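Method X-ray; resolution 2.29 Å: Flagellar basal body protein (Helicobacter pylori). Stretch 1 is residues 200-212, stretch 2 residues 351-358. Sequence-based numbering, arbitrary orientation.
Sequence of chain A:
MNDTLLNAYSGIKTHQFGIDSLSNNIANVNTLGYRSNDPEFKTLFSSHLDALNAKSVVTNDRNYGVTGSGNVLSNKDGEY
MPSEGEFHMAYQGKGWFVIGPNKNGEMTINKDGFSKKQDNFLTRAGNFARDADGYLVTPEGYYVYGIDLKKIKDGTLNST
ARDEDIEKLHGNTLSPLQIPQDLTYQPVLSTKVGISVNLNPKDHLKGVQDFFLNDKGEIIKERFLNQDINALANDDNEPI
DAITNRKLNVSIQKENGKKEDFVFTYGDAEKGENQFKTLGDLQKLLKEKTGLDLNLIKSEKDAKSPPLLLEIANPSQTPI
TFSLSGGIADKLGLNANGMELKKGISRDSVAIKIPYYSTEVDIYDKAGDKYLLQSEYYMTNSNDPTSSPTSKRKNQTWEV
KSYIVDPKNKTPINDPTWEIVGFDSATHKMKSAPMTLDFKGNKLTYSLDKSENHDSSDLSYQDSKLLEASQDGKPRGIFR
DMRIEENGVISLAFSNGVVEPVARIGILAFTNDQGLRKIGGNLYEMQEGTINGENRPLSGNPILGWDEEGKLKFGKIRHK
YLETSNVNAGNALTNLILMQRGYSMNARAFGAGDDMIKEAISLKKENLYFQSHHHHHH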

# COMPACT_ATOMS: atom_id res chain seq x y z
N ASN A 200 13.99 0.55 8.71
CA ASN A 200 14.92 0.96 9.75
C ASN A 200 16.21 0.17 9.62
O ASN A 200 16.17 -1.07 9.56
CB ASN A 200 14.30 0.75 11.14
CG ASN A 200 15.13 1.40 12.27
OD1 ASN A 200 16.32 1.14 12.41
ND2 ASN A 200 14.48 2.24 13.07
N PRO A 201 17.36 0.85 9.56
CA PRO A 201 18.62 0.15 9.27
C PRO A 201 19.17 -0.67 10.43
O PRO A 201 20.21 -1.32 10.26
CB PRO A 201 19.59 1.30 8.91
CG PRO A 201 18.99 2.53 9.58
CD PRO A 201 17.49 2.32 9.58
N LYS A 202 18.50 -0.69 11.59
CA LYS A 202 19.00 -1.38 12.77
C LYS A 202 18.02 -2.41 13.31
O LYS A 202 18.17 -2.84 14.46
CB LYS A 202 19.36 -0.38 13.87
CG LYS A 202 20.13 0.82 13.39
CD LYS A 202 21.62 0.62 13.59
CE LYS A 202 22.36 1.92 13.30
NZ LYS A 202 23.82 1.79 13.51
N ASP A 203 17.02 -2.81 12.54
CA ASP A 203 16.08 -3.84 12.97
C ASP A 203 16.47 -5.29 12.72
O ASP A 203 16.72 -6.05 13.66
CB ASP A 203 14.72 -3.66 12.31
CG ASP A 203 13.83 -2.67 13.03
OD1 ASP A 203 12.59 -2.78 12.81
OD2 ASP A 203 14.34 -1.79 13.77
N HIS A 204 16.48 -5.70 11.45
CA HIS A 204 16.61 -7.11 11.11
C HIS A 204 17.87 -7.22 10.27
O HIS A 204 18.25 -6.28 9.57
CB HIS A 204 15.44 -7.76 10.37
CG HIS A 204 14.10 -7.49 11.00
ND1 HIS A 204 13.44 -8.43 11.77
CD2 HIS A 204 13.30 -6.40 10.96
CE1 HIS A 204 12.29 -7.92 12.18
NE2 HIS A 204 12.18 -6.69 11.71
N LEU A 205 18.52 -8.38 10.37
CA LEU A 205 19.71 -8.69 9.60
C LEU A 205 19.54 -10.07 8.99
O LEU A 205 18.82 -10.93 9.51
CB LEU A 205 20.96 -8.66 10.47
CG LEU A 205 21.34 -7.30 11.03
CD1 LEU A 205 22.13 -7.46 12.36
CD2 LEU A 205 22.15 -6.46 9.98
N LYS A 206 20.21 -10.27 7.85
CA LYS A 206 20.37 -11.57 7.23
C LYS A 206 21.85 -11.77 6.91
O LYS A 206 22.60 -10.80 6.70
CB LYS A 206 19.54 -11.71 5.94
CG LYS A 206 18.06 -11.95 6.11
CD LYS A 206 17.70 -13.42 6.14
CE LYS A 206 16.18 -13.60 6.29
NZ LYS A 206 15.74 -14.35 7.51
N GLY A 207 22.26 -13.03 6.89
CA GLY A 207 23.56 -13.34 6.34
C GLY A 207 23.68 -12.68 4.99
O GLY A 207 22.72 -12.64 4.21
N VAL A 208 24.86 -12.13 4.71
CA VAL A 208 25.04 -11.38 3.49
C VAL A 208 24.96 -12.29 2.26
O VAL A 208 24.73 -11.80 1.15
CB VAL A 208 26.35 -10.59 3.61
CG1 VAL A 208 27.56 -11.45 3.23
CG2 VAL A 208 26.25 -9.30 2.82
N GLN A 209 25.11 -13.62 2.44
CA GLN A 209 24.96 -14.55 1.32
C GLN A 209 23.59 -14.44 0.67
O GLN A 209 23.46 -14.79 -0.51
CB GLN A 209 25.18 -16.01 1.78
CG GLN A 209 24.11 -16.54 2.74
CD GLN A 209 24.50 -16.42 4.21
OE1 GLN A 209 25.28 -15.54 4.60
NE2 GLN A 209 23.97 -17.31 5.01
N ASP A 210 22.60 -13.93 1.41
CA ASP A 210 21.26 -13.71 0.86
C ASP A 210 21.26 -12.71 -0.29
O ASP A 210 20.36 -12.76 -1.15
CB ASP A 210 20.32 -13.21 1.95
CG ASP A 210 19.71 -14.33 2.77
OD1 ASP A 210 18.46 -14.34 2.90
OD2 ASP A 210 20.46 -15.19 3.29
N PHE A 211 22.22 -11.78 -0.30
CA PHE A 211 22.33 -10.73 -1.30
C PHE A 211 23.53 -10.88 -2.21
O PHE A 211 23.43 -10.59 -3.41
CB PHE A 211 22.40 -9.36 -0.61
CG PHE A 211 22.33 -8.19 -1.56
CD1 PHE A 211 21.28 -8.07 -2.46
CD2 PHE A 211 23.29 -7.21 -1.53
CE1 PHE A 211 21.21 -6.98 -3.32
CE2 PHE A 211 23.23 -6.13 -2.39
CZ PHE A 211 22.18 -6.00 -3.28
N PHE A 212 24.68 -11.35 -1.67
CA PHE A 212 25.93 -11.44 -2.41
C PHE A 212 26.03 -12.69 -3.30
O PHE A 212 26.86 -12.71 -4.21
CB PHE A 212 27.15 -11.43 -1.45
CG PHE A 212 27.49 -10.06 -0.89
CD1 PHE A 212 26.86 -8.92 -1.35
CD2 PHE A 212 28.44 -9.93 0.11
CE1 PHE A 212 27.17 -7.66 -0.81
CE2 PHE A 212 28.76 -8.68 0.65
CZ PHE A 212 28.12 -7.54 0.18
N ALA A 351 31.68 -13.89 10.23
CA ALA A 351 30.70 -13.84 9.16
C ALA A 351 29.97 -12.51 9.16
O ALA A 351 29.79 -11.86 10.20
CB ALA A 351 29.69 -14.99 9.29
N ILE A 352 29.52 -12.11 7.97
CA ILE A 352 29.04 -10.77 7.67
C ILE A 352 27.53 -10.83 7.45
O ILE A 352 27.03 -11.76 6.81
CB ILE A 352 29.75 -10.21 6.41
CG1 ILE A 352 31.24 -10.04 6.68
CG2 ILE A 352 29.14 -8.91 5.95
CD1 ILE A 352 31.54 -9.52 8.06
N LYS A 353 26.81 -9.82 7.97
CA LYS A 353 25.38 -9.71 7.78
C LYS A 353 25.03 -8.34 7.20
O LYS A 353 25.81 -7.39 7.27
CB LYS A 353 24.60 -9.91 9.09
CG LYS A 353 24.69 -11.30 9.69
CD LYS A 353 23.79 -11.46 10.90
CE LYS A 353 23.94 -12.83 11.51
NZ LYS A 353 23.53 -12.82 12.92
N ILE A 354 23.82 -8.26 6.65
CA ILE A 354 23.33 -7.09 5.92
C ILE A 354 21.97 -6.70 6.47
O ILE A 354 21.15 -7.57 6.79
CB ILE A 354 23.26 -7.39 4.41
CG1 ILE A 354 23.01 -6.12 3.58
CG2 ILE A 354 22.21 -8.49 4.11
CD1 ILE A 354 23.15 -6.34 2.06
N PRO A 355 21.69 -5.41 6.64
CA PRO A 355 20.36 -5.00 7.12
C PRO A 355 19.26 -5.39 6.12
O PRO A 355 19.45 -5.32 4.90
CB PRO A 355 20.48 -3.47 7.28
CG PRO A 355 21.99 -3.23 7.46
CD PRO A 355 22.65 -4.29 6.59
N TYR A 356 18.12 -5.81 6.66
CA TYR A 356 17.15 -6.62 5.92
C TYR A 356 15.75 -6.20 6.31
O TYR A 356 15.52 -5.65 7.39
CB TYR A 356 17.36 -8.12 6.21
CG TYR A 356 16.37 -9.04 5.52
CD1 TYR A 356 15.29 -9.59 6.20
CD2 TYR A 356 16.51 -9.35 4.17
CE1 TYR A 356 14.38 -10.44 5.55
CE2 TYR A 356 15.62 -10.17 3.52
CZ TYR A 356 14.57 -10.72 4.20
OH TYR A 356 13.72 -11.56 3.51
N TYR A 357 14.80 -6.44 5.40
CA TYR A 357 13.38 -6.40 5.75
C TYR A 357 12.60 -7.13 4.66
O TYR A 357 13.13 -7.47 3.61
CB TYR A 357 12.87 -4.96 5.93
CG TYR A 357 11.53 -4.89 6.66
CD1 TYR A 357 11.36 -5.56 7.87
CD2 TYR A 357 10.44 -4.20 6.13
CE1 TYR A 357 10.14 -5.52 8.56
CE2 TYR A 357 9.21 -4.15 6.80
CZ TYR A 357 9.08 -4.82 8.02
OH TYR A 357 7.90 -4.81 8.72
N SER A 358 11.32 -7.40 4.95
CA SER A 358 10.43 -8.08 4.01
C SER A 358 9.00 -7.62 4.27
O SER A 358 8.61 -7.38 5.41
CB SER A 358 10.53 -9.60 4.11
OG SER A 358 10.20 -10.01 5.41
O HOH W 1 14.95 -3.91 9.23
O HOH W 2 27.26 -14.23 6.17

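Two segments far apart in sequence meet here as antiparallel strands, with Leu205, Lys206 and Gly207 lying against Pro355, Ile354 and Lys353. The pairing is centred on Lys206 and Ile354, whose backbones bond in both directions: Lys206 N donates to Ile354 O at 3.0 Å, and Ile354 N donates to Lys206 O at 2.8 Å, both nearly straight. Beyond this pair, Val208 N donates to Ile352 O at 3.0 Å. Toward the other end, Tyr356 N reaches His204 O at 3.0 Å, but the angle of 139° at the hydrogen marks a more bent bond.

Between these bonded positions lie the close pairs Leu205 with Pro355 and Gly207 with Lys353, their CA atoms 4.5 and 4.3 Å apart. Proline has no amide hydrogen to give, and Pro355 sits where the register asks for none from it; its CA instead approaches His204 O at 3.5 Å in a CA-H...O contact. Leu205 CA makes the corresponding approach to Ile354 O at 3.4 Å. Gly207 closes the first strand before the chain turns into a short helix. A CB on it would point away from the partner strand and would clash with Gln209 OE1 of its own stretch.

Two waters extend the backbone network. One donates to Asn200 O and Tyr356 O and accepts from His204 N, joining the type I turn at Asn200 to Asp203 to the second strand. The other donates to both Gln209 OE1 and Ile352 O, so that this carbonyl serves the water as well as Val208 N.

Among the side chains, Lys206 and Ile354 project from the same face of the sheet. The aliphatic part of Lys206 suits an aromatic neighbour: its CG lies 3.5 Å from the centroid of the Tyr356 ring, over one face, in a CH-pi contact. The Tyr356 hydroxyl is hydrogen-bonded elsewhere in the structure, while one face of its ring carries the Lys206 methylene.

Ile354, long and branched, packs against residues at and beyond the strand's end. Its CB lies 3.9 Å from Val208 CG2, and its CD1 lies 3.7 Å from Phe211 CD2. Val208 also places CB 4.0 Å from Ile352 CG2; these buried apolar groups fit together without polar atoms to satisfy. Leu205 CD2 adds a looser apolar contact with Pro355 CD at 4.1 Å. Near the turn, the His204 and Tyr357 rings meet obliquely, with His204 CD2 3.7 Å from Tyr357 CD1 at the tyrosine's edge.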